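Local coordinates for ABC-type transport system, molybdenum-specific extracellular solute-binding protein (Clostridium difficile, PDB 4KD5) that probably serves as the extracellular solute-binding component of an ABC transporter, capturing molybdate or tungstate for uptake, at residues S78-D83 with V196-A201; L84-L89 with T184-H189; I113-A118 with V164-F169. All blocks are in the same frame, centred on the assembly; numbering follows the deposited sequence.

Contact 1: residues S78-D83 with V196-A201; sequences SDTMKD and VSVIKA. With FMT (formic acid), chain H.
Strand 193-198 meets the first residues of strand 82-94 antiparallel: Lys82 and Val196 form a hydrogen-bonded pair, Lys82 N giving to Val196 O at 3.1 Å and Val196 N giving back to Lys82 O at 2.8 Å. Both bonds are nearly straight and run almost along the accepting C=O. Just before Lys82 the chain turns, with Met81 N bonded to Ser78 O. Within this turn the hydroxyl of Thr80, not a carbonyl of residues 78-83, takes the N-H of Val198. Thr80 holds OG1 in the crowded position between its own N and carbonyl carbon (chi1 69°), from where it accepts from Val198 N over 2.9 Å; the same hydroxyl bonds to Val77 O, so it is gripped by backbone on two sides. Its CG2 lies across Val198 at about a right angle, 3.8 Å from Val198 CG2. CB of selenomethionine Met81 leaves the backbone away from residues 196-201, yet its CG comes 3.7 Å from Ser197 OG. The Lys82 chain curls back over the turn, its NZ bonding Asp79 O at 2.9 Å in the carbonyl plane. Ser78 OG also bonds Asp149 of the second subunit. At the far end a formate, probably from the crystallisation liquor, accepts from Ala201 N through O1 at 2.8 Å. The antiparallel pair belongs to the alpha/beta sheet of one lobe of the binding-protein fold, strand 193-198 lying between strands 58-60 and 82-94, with Glu212 of helix 205-215 covering Thr80, Lys82, Val196 and Val198, and helix 65-72 meeting Met81 and Ser197.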
loop_
_atom_site.group_PDB
_atom_site.type_symbol
_atom_site.label_atom_id
_atom_site.label_comp_id
_atom_site.label_asym_id
_atom_site.label_seq_id
_atom_site.Cartn_x
_atom_site.Cartn_y
_atom_site.Cartn_z
ATOM N N SER A 78 1.119 7.572 -13.358
ATOM C CA SER A 78 0.467 7.302 -14.644
ATOM C C SER A 78 -0.512 6.125 -14.672
ATOM O O SER A 78 -1.602 6.231 -15.236
ATOM C CB SER A 78 1.515 7.123 -15.747
ATOM O OG SER A 78 2.263 8.302 -15.946
ATOM N N ASP A 79 -0.120 5.006 -14.073
ATOM C CA ASP A 79 -0.946 3.802 -14.101
ATOM C C ASP A 79 -2.218 3.913 -13.256
ATOM O O ASP A 79 -3.058 3.015 -13.278
ATOM C CB ASP A 79 -0.132 2.571 -13.692
ATOM C CG ASP A 79 0.950 2.893 -12.681
ATOM O OD1 ASP A 79 1.060 2.160 -11.672
ATOM O OD2 ASP A 79 1.698 3.869 -12.900
ATOM N N THR A 80 -2.364 5.014 -12.523
ATOM C CA THR A 80 -3.579 5.261 -11.750
ATOM C C THR A 80 -4.565 6.130 -12.516
ATOM O O THR A 80 -5.644 6.434 -12.013
ATOM C CB THR A 80 -3.289 5.917 -10.387
ATOM O OG1 THR A 80 -2.819 7.256 -10.586
ATOM C CG2 THR A 80 -2.252 5.119 -9.626
HETATM N N MSE A 81 -4.191 6.546 -13.724
HETATM C CA MSE A 81 -5.084 7.370 -14.535
HETATM C C MSE A 81 -6.270 6.544 -15.026
HETATM O O MSE A 81 -6.100 5.570 -15.767
HETATM C CB MSE A 81 -4.344 7.995 -15.720
HETATM C CG MSE A 81 -3.269 8.988 -15.302
HETATM SE SE MSE A 81 -2.084 9.539 -16.745
HETATM C CE MSE A 81 -3.286 10.745 -17.674
ATOM N N LYS A 82 -7.468 6.938 -14.604
ATOM C CA LYS A 82 -8.696 6.234 -14.969
ATOM C C LYS A 82 -9.860 7.193 -15.143
ATOM O O LYS A 82 -9.832 8.317 -14.637
ATOM C CB LYS A 82 -9.060 5.197 -13.899
ATOM C CG LYS A 82 -8.526 3.805 -14.159
ATOM C CD LYS A 82 -7.448 3.424 -13.161
ATOM C CE LYS A 82 -6.632 2.248 -13.683
ATOM N NZ LYS A 82 -5.630 1.773 -12.687
ATOM N N ASP A 83 -10.889 6.735 -15.845
ATOM C CA ASP A 83 -12.131 7.476 -15.934
ATOM C C ASP A 83 -13.042 7.042 -14.797
ATOM O O ASP A 83 -13.486 5.895 -14.757
ATOM C CB ASP A 83 -12.796 7.238 -17.292
ATOM C CG ASP A 83 -12.015 7.847 -18.434
ATOM O OD1 ASP A 83 -11.290 8.826 -18.185
ATOM O OD2 ASP A 83 -12.122 7.340 -19.571
ATOM N N VAL A 196 -9.786 10.488 -12.862
ATOM C CA VAL A 196 -9.165 10.524 -11.545
ATOM C C VAL A 196 -7.710 10.079 -11.686
ATOM O O VAL A 196 -7.383 9.294 -12.575
ATOM C CB VAL A 196 -9.927 9.614 -10.539
ATOM C CG1 VAL A 196 -9.853 8.156 -10.961
ATOM C CG2 VAL A 196 -9.386 9.774 -9.122
ATOM N N SER A 197 -6.831 10.592 -10.830
ATOM C CA SER A 197 -5.445 10.127 -10.807
ATOM C C SER A 197 -4.796 10.351 -9.447
ATOM O O SER A 197 -5.111 11.322 -8.759
ATOM C CB SER A 197 -4.624 10.828 -11.892
ATOM O OG SER A 197 -3.297 10.335 -11.906
ATOM N N VAL A 198 -3.891 9.456 -9.059
ATOM C CA VAL A 198 -3.077 9.674 -7.868
ATOM C C VAL A 198 -1.946 10.632 -8.238
ATOM O O VAL A 198 -1.355 10.512 -9.314
ATOM C CB VAL A 198 -2.497 8.356 -7.322
ATOM C CG1 VAL A 198 -1.564 8.619 -6.150
ATOM C CG2 VAL A 198 -3.611 7.428 -6.888
ATOM N N ILE A 199 -1.654 11.586 -7.358
ATOM C CA ILE A 199 -0.602 12.566 -7.613
ATOM C C ILE A 199 0.778 11.978 -7.295
ATOM O O ILE A 199 0.944 11.295 -6.285
ATOM C CB ILE A 199 -0.850 13.844 -6.798
ATOM C CG1 ILE A 199 -2.243 14.396 -7.097
ATOM C CG2 ILE A 199 0.193 14.896 -7.098
ATOM C CD1 ILE A 199 -2.474 14.700 -8.562
ATOM N N LYS A 200 1.758 12.243 -8.158
ATOM C CA LYS A 200 3.099 11.663 -8.035
ATOM C C LYS A 200 3.820 12.095 -6.759
ATOM O O LYS A 200 4.458 11.284 -6.089
ATOM C CB LYS A 200 3.935 12.043 -9.261
ATOM C CG LYS A 200 5.298 11.383 -9.332
ATOM C CD LYS A 200 5.177 9.902 -9.632
ATOM C CE LYS A 200 6.202 9.476 -10.671
ATOM N NZ LYS A 200 6.124 10.312 -11.902
ATOM N N ALA A 201 3.702 13.374 -6.421
ATOM C CA ALA A 201 4.400 13.928 -5.260
ATOM C C ALA A 201 3.784 13.517 -3.927
ATOM O O ALA A 201 4.341 13.808 -2.869
ATOM C CB ALA A 201 4.472 15.432 -5.353
HETATM C C FMT H . 2.932 16.457 -8.388
HETATM O O1 FMT H . 3.405 15.319 -8.360
HETATM O O2 FMT H . 3.231 17.367 -7.614
#

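Contact 2: residues L84-L89 with T184-H189; sequences LVKNDL and TDEKTH
In this periplasmic-binding-protein fold, strand 82-94 crosses from one lobe to the other, and residues 84-89 meet the loop that follows strand 178-183. One residue supplies the direct hydrogen bonds between the segments: Thr184 donates twice to Leu89 O. Its N comes in nearly along the C=O axis at 3.0 Å, and its OG1, held between backbone N and carbonyl carbon (chi1 68°), reaches Leu89 O at 2.8 Å from above the carbonyl plane. Thr184 OG1 also lies 3.4 Å from Leu89 CB. Farther on, the carboxylates of Asp88 and Glu186 cross with their planes 79° apart and bring two acceptors, Asp88 OD1 and Glu186 OE1, to 2.8 Å. Such proximity of like charges would be expected to favour protonation of one of them. Lys86 passes Glu186 with its aliphatic CD, but its NZ pairs with Glu233 instead. A water gives to Glu186 OE2 at 3.0 Å and, weakly, to Asn87 O. Asn87 OD1 accepts from Asp88 N in a bent bond, and ND2 gives to Ser170 OG and Tyr194 OH. Within the loop, Asp185 O accepts from both the N and OG1 of Thr188, closing the short 3-10 turn 186-188. Above one face of the His189 ring, displaced toward its rim, sits Glu186 O, 4.0 Å from the plane, while Thr188 OG1 lies at the ring edge.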
loop_
_atom_site.group_PDB
_atom_site.type_symbol
_atom_site.label_atom_id
_atom_site.label_comp_id
_atom_site.label_asym_id
_atom_site.label_seq_id
_atom_site.Cartn_x
_atom_site.Cartn_y
_atom_site.Cartn_z
ATOM N N LEU A 84 -13.286 7.954 -13.860
ATOM C CA LEU A 84 -14.102 7.654 -12.692
ATOM C C LEU A 84 -15.571 7.486 -13.077
ATOM O O LEU A 84 -16.097 6.369 -13.090
ATOM C CB LEU A 84 -13.937 8.756 -11.647
ATOM C CG LEU A 84 -14.643 8.563 -10.313
ATOM C CD1 LEU A 84 -14.396 7.152 -9.839
ATOM C CD2 LEU A 84 -14.146 9.578 -9.296
ATOM N N VAL A 85 -16.225 8.601 -13.392
ATOM C CA VAL A 85 -17.594 8.572 -13.891
ATOM C C VAL A 85 -17.727 9.472 -15.109
ATOM O O VAL A 85 -16.805 10.210 -15.461
ATOM C CB VAL A 85 -18.621 9.011 -12.832
ATOM C CG1 VAL A 85 -18.495 8.166 -11.581
ATOM C CG2 VAL A 85 -18.440 10.484 -12.491
ATOM N N LYS A 86 -18.884 9.406 -15.750
ATOM C CA LYS A 86 -19.177 10.288 -16.863
ATOM C C LYS A 86 -20.575 10.851 -16.677
ATOM O O LYS A 86 -21.383 10.283 -15.941
ATOM C CB LYS A 86 -19.055 9.548 -18.197
ATOM C CG LYS A 86 -20.049 8.408 -18.368
ATOM C CD LYS A 86 -19.829 7.626 -19.670
ATOM C CE LYS A 86 -18.600 8.079 -20.451
ATOM N NZ LYS A 86 -17.338 7.418 -20.008
ATOM N N ASN A 87 -20.860 11.973 -17.327
ATOM C CA ASN A 87 -22.188 12.555 -17.239
ATOM C C ASN A 87 -22.966 12.314 -18.520
ATOM O O ASN A 87 -22.399 11.886 -19.526
ATOM C CB ASN A 87 -22.099 14.053 -16.944
ATOM C CG ASN A 87 -22.980 14.468 -15.787
ATOM O OD1 ASN A 87 -24.081 13.942 -15.609
ATOM N ND2 ASN A 87 -22.495 15.410 -14.983
ATOM N N ASP A 88 -24.266 12.572 -18.476
ATOM C CA ASP A 88 -25.091 12.492 -19.672
ATOM C C ASP A 88 -25.719 13.840 -19.971
ATOM O O ASP A 88 -26.110 14.562 -19.056
ATOM C CB ASP A 88 -26.176 11.423 -19.514
ATOM C CG ASP A 88 -25.797 10.107 -20.162
ATOM O OD1 ASP A 88 -25.071 10.139 -21.175
ATOM O OD2 ASP A 88 -26.221 9.046 -19.661
ATOM N N LEU A 89 -25.795 14.185 -21.254
ATOM C CA LEU A 89 -26.468 15.409 -21.675
ATOM C C LEU A 89 -27.935 15.061 -21.885
ATOM O O LEU A 89 -28.264 14.202 -22.711
ATOM C CB LEU A 89 -25.871 15.936 -22.977
ATOM C CG LEU A 89 -25.759 17.442 -23.224
ATOM C CD1 LEU A 89 -26.347 17.809 -24.565
ATOM C CD2 LEU A 89 -26.425 18.252 -22.137
ATOM N N THR A 184 -29.773 12.378 -24.509
ATOM C CA THR A 184 -29.158 12.413 -25.832
ATOM C C THR A 184 -28.302 11.174 -26.034
ATOM O O THR A 184 -27.688 10.679 -25.087
ATOM C CB THR A 184 -28.306 13.687 -26.059
ATOM O OG1 THR A 184 -27.146 13.658 -25.222
ATOM C CG2 THR A 184 -29.120 14.937 -25.763
ATOM N N ASP A 185 -28.251 10.689 -27.260
ATOM C CA ASP A 185 -27.428 9.551 -27.590
ATOM C C ASP A 185 -25.973 9.918 -27.365
ATOM O O ASP A 185 -25.533 10.991 -27.732
ATOM C CB ASP A 185 -27.651 9.174 -29.049
ATOM C CG ASP A 185 -27.298 7.744 -29.343
ATOM O OD1 ASP A 185 -26.426 7.187 -28.654
ATOM O OD2 ASP A 185 -27.891 7.168 -30.271
ATOM N N GLU A 186 -25.225 9.008 -26.771
ATOM C CA GLU A 186 -23.815 9.249 -26.475
ATOM C C GLU A 186 -22.960 9.375 -27.736
ATOM O O GLU A 186 -21.927 10.043 -27.724
ATOM C CB GLU A 186 -23.271 8.141 -25.568
ATOM C CG GLU A 186 -23.911 8.084 -24.189
ATOM C CD GLU A 186 -22.896 8.246 -23.072
ATOM O OE1 GLU A 186 -23.276 8.090 -21.892
ATOM O OE2 GLU A 186 -21.717 8.530 -23.375
ATOM N N LYS A 187 -23.400 8.733 -28.815
ATOM C CA LYS A 187 -22.701 8.773 -30.101
ATOM C C LYS A 187 -22.629 10.181 -30.688
ATOM O O LYS A 187 -21.826 10.451 -31.580
ATOM C CB LYS A 187 -23.418 7.882 -31.122
ATOM C CG LYS A 187 -23.518 6.402 -30.778
ATOM C CD LYS A 187 -24.536 5.719 -31.701
ATOM C CE LYS A 187 -24.531 4.199 -31.564
ATOM N NZ LYS A 187 -23.368 3.567 -32.248
ATOM N N THR A 188 -23.481 11.070 -30.186
ATOM C CA THR A 188 -23.689 12.383 -30.794
ATOM C C THR A 188 -22.822 13.510 -30.219
ATOM O O THR A 188 -22.946 14.659 -30.645
ATOM C CB THR A 188 -25.171 12.798 -30.717
ATOM O OG1 THR A 188 -25.553 12.952 -29.346
ATOM C CG2 THR A 188 -26.052 11.743 -31.360
ATOM N N HIS A 189 -21.961 13.187 -29.253
ATOM C CA HIS A 189 -21.082 14.189 -28.642
ATOM C C HIS A 189 -19.837 13.586 -27.989
ATOM O O HIS A 189 -19.789 12.389 -27.702
ATOM C CB HIS A 189 -21.852 15.030 -27.614
ATOM C CG HIS A 189 -22.277 14.278 -26.414
ATOM N ND1 HIS A 189 -23.476 13.530 -26.365
ATOM C CD2 HIS A 189 -21.726 14.111 -25.190
ATOM C CE1 HIS A 189 -23.583 12.980 -25.197
ATOM N NE2 HIS A 189 -22.556 13.296 -24.448
HETATM O O HOH W 1 -20.601 11.018 -22.219
#

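Contact 3: residues I113-A118 with V164-F169; sequences IAVGEA and VGFVYF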
loop_
_atom_site.group_PDB
_atom_site.type_symbol
_atom_site.label_atom_id
_atom_site.label_comp_id
_atom_site.label_asym_id
_atom_site.label_seq_id
_atom_site.Cartn_x
_atom_site.Cartn_y
_atom_site.Cartn_z
ATOM N N ILE A 113 -35.841 26.883 -26.766
ATOM C CA ILE A 113 -34.911 25.860 -26.297
ATOM C C ILE A 113 -33.771 26.504 -25.506
ATOM O O ILE A 113 -32.978 27.270 -26.054
ATOM C CB ILE A 113 -34.327 25.056 -27.479
ATOM C CG1 ILE A 113 -35.447 24.359 -28.253
ATOM C CG2 ILE A 113 -33.307 24.037 -26.999
ATOM C CD1 ILE A 113 -34.984 23.607 -29.483
ATOM N N ALA A 114 -33.689 26.192 -24.215
ATOM C CA ALA A 114 -32.651 26.768 -23.358
ATOM C C ALA A 114 -31.370 25.941 -23.403
ATOM O O ALA A 114 -31.396 24.734 -23.157
ATOM C CB ALA A 114 -33.141 26.890 -21.933
ATOM N N VAL A 115 -30.250 26.595 -23.705
ATOM C CA VAL A 115 -28.935 25.950 -23.664
ATOM C C VAL A 115 -27.912 26.882 -23.026
ATOM O O VAL A 115 -28.119 28.096 -22.972
ATOM C CB VAL A 115 -28.422 25.564 -25.074
ATOM C CG1 VAL A 115 -29.333 24.551 -25.746
ATOM C CG2 VAL A 115 -28.266 26.807 -25.937
ATOM N N GLY A 116 -26.803 26.322 -22.553
ATOM C CA GLY A 116 -25.721 27.146 -22.044
ATOM C C GLY A 116 -24.965 27.803 -23.187
ATOM O O GLY A 116 -24.979 27.293 -24.313
ATOM N N GLU A 117 -24.317 28.934 -22.912
ATOM C CA GLU A 117 -23.503 29.598 -23.925
ATOM C C GLU A 117 -22.420 28.637 -24.415
ATOM O O GLU A 117 -21.686 28.058 -23.617
ATOM C CB GLU A 117 -22.911 30.905 -23.378
ATOM C CG GLU A 117 -23.915 32.062 -23.336
ATOM C CD GLU A 117 -23.581 33.122 -22.291
ATOM O OE1 GLU A 117 -24.464 33.958 -21.991
ATOM O OE2 GLU A 117 -22.446 33.123 -21.769
ATOM N N ALA A 118 -22.335 28.475 -25.733
ATOM C CA ALA A 118 -21.566 27.393 -26.356
ATOM C C ALA A 118 -20.066 27.356 -26.039
ATOM O O ALA A 118 -19.398 26.367 -26.340
ATOM C CB ALA A 118 -21.786 27.398 -27.857
ATOM N N VAL A 164 -38.163 23.734 -23.413
ATOM C CA VAL A 164 -37.226 22.667 -23.074
ATOM C C VAL A 164 -35.832 23.215 -22.786
ATOM O O VAL A 164 -35.568 24.403 -22.985
ATOM C CB VAL A 164 -37.119 21.606 -24.183
ATOM C CG1 VAL A 164 -38.475 21.036 -24.501
ATOM C CG2 VAL A 164 -36.505 22.215 -25.433
ATOM N N GLY A 165 -34.942 22.339 -22.326
ATOM C CA GLY A 165 -33.574 22.728 -22.031
ATOM C C GLY A 165 -32.577 21.594 -22.173
ATOM O O GLY A 165 -32.954 20.418 -22.188
ATOM N N PHE A 166 -31.301 21.949 -22.289
ATOM C CA PHE A 166 -30.228 20.959 -22.325
ATOM C C PHE A 166 -29.347 21.104 -21.092
ATOM O O PHE A 166 -28.885 22.199 -20.769
ATOM C CB PHE A 166 -29.398 21.092 -23.603
ATOM C CG PHE A 166 -30.019 20.426 -24.796
ATOM C CD1 PHE A 166 -29.828 19.073 -25.021
ATOM C CD2 PHE A 166 -30.798 21.148 -25.688
ATOM C CE1 PHE A 166 -30.399 18.449 -26.118
ATOM C CE2 PHE A 166 -31.373 20.528 -26.786
ATOM C CZ PHE A 166 -31.172 19.178 -27.001
ATOM N N VAL A 167 -29.118 19.990 -20.407
ATOM C CA VAL A 167 -28.506 20.029 -19.089
ATOM C C VAL A 167 -27.873 18.670 -18.769
ATOM O O VAL A 167 -28.198 17.680 -19.416
ATOM C CB VAL A 167 -29.574 20.440 -18.048
ATOM C CG1 VAL A 167 -30.028 19.250 -17.230
ATOM C CG2 VAL A 167 -29.066 21.547 -17.155
ATOM N N TYR A 168 -26.949 18.622 -17.810
ATOM C CA TYR A 168 -26.400 17.337 -17.367
ATOM C C TYR A 168 -27.429 16.603 -16.510
ATOM O O TYR A 168 -28.234 17.238 -15.836
ATOM C CB TYR A 168 -25.110 17.529 -16.566
ATOM C CG TYR A 168 -23.917 17.967 -17.381
ATOM C CD1 TYR A 168 -23.900 17.829 -18.759
ATOM C CD2 TYR A 168 -22.802 18.510 -16.765
ATOM C CE1 TYR A 168 -22.807 18.226 -19.501
ATOM C CE2 TYR A 168 -21.707 18.908 -17.497
ATOM C CZ TYR A 168 -21.717 18.763 -18.865
ATOM O OH TYR A 168 -20.630 19.157 -19.600
ATOM N N PHE A 169 -27.402 15.274 -16.517
ATOM C CA PHE A 169 -28.347 14.524 -15.699
ATOM C C PHE A 169 -28.141 14.816 -14.217
ATOM O O PHE A 169 -29.097 14.862 -13.447
ATOM C CB PHE A 169 -28.228 13.028 -15.960
ATOM C CG PHE A 169 -29.348 12.228 -15.367
ATOM C CD1 PHE A 169 -30.657 12.438 -15.781
ATOM C CD2 PHE A 169 -29.099 11.266 -14.404
ATOM C CE1 PHE A 169 -31.695 11.704 -15.238
ATOM C CE2 PHE A 169 -30.136 10.525 -13.858
ATOM C CZ PHE A 169 -31.435 10.746 -14.276
#
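The ring of Phe166 meets strand 113-116 with its edge: Ile113 CG2 and Ala114 O both lie there, near the ring plane, with Ile113 CG2 4.0 Å from Phe166 CE2. Val115 CG1 approaches obliquely, 3.7 Å from Phe166 CD2. CG of Phe166 is anti to the carbonyl carbon (chi1 -81°), which sets the ring alongside Ile113 and Val115, all three side chains pointing the same way. Leu89 of strand 82-94 and Ala127 of helix 122-133 also pack on it. The other two rings of residues 164-169 turn elsewhere: Tyr168, a predicted molybdate ligand, packs on Pro122, Ala123 and Tyr126 of helix 122-133, and Phe169 makes a cation-pi contact with Lys183. The backbones run parallel, with strand axes 22° apart and 4.6 Å at closest approach. This is the parallel part of the mixed alpha/beta sheet in one lobe of a type II periplasmic-binding-protein fold: the beta-alpha-beta crossover from strand 144-147 through helix 150-159 to strand 164-168 steps over strand 113-116, which pairs with both. Ala114 makes both hydrogen bonds to residues 164-169. Its N gives to Val164 O at 2.9 Å, a nearly straight bond although the donor stands above the carbonyl plane, and its O takes Phe166 N at 2.9 Å almost along the C=O axis. Between those bonds Gly165 CA comes to 3.2 Å from Ala114 O in a CA-H...O contact. On the face that carries Ile113 and Val164, these two side chains lie side by side, Ile113 CG1 touching Val164 CG2 at 3.7 Å.

How the contacts relate
Strand 82-94 threads the three contacts: its start pairs in contact 1, its middle meets a loop in contact 2, and farther on it neighbours strand 164-168 of contact 3. The centres of contacts 1 and 2 are about 22 Å apart, those of 2 and 3 about 14 Å, and those of 1 and 3 about 32 Å, on opposite sides of the chain's centre. In sequence they nest, contact 3 inside the loop closed by contact 2, itself inside that of contact 1. Asp88 O and Phe169 N, 2.9 Å apart, probably join contacts 2 and 3. The strand crosses from the lobe of contact 1 to that of contact 3, near Tyr168 of the predicted molybdate site.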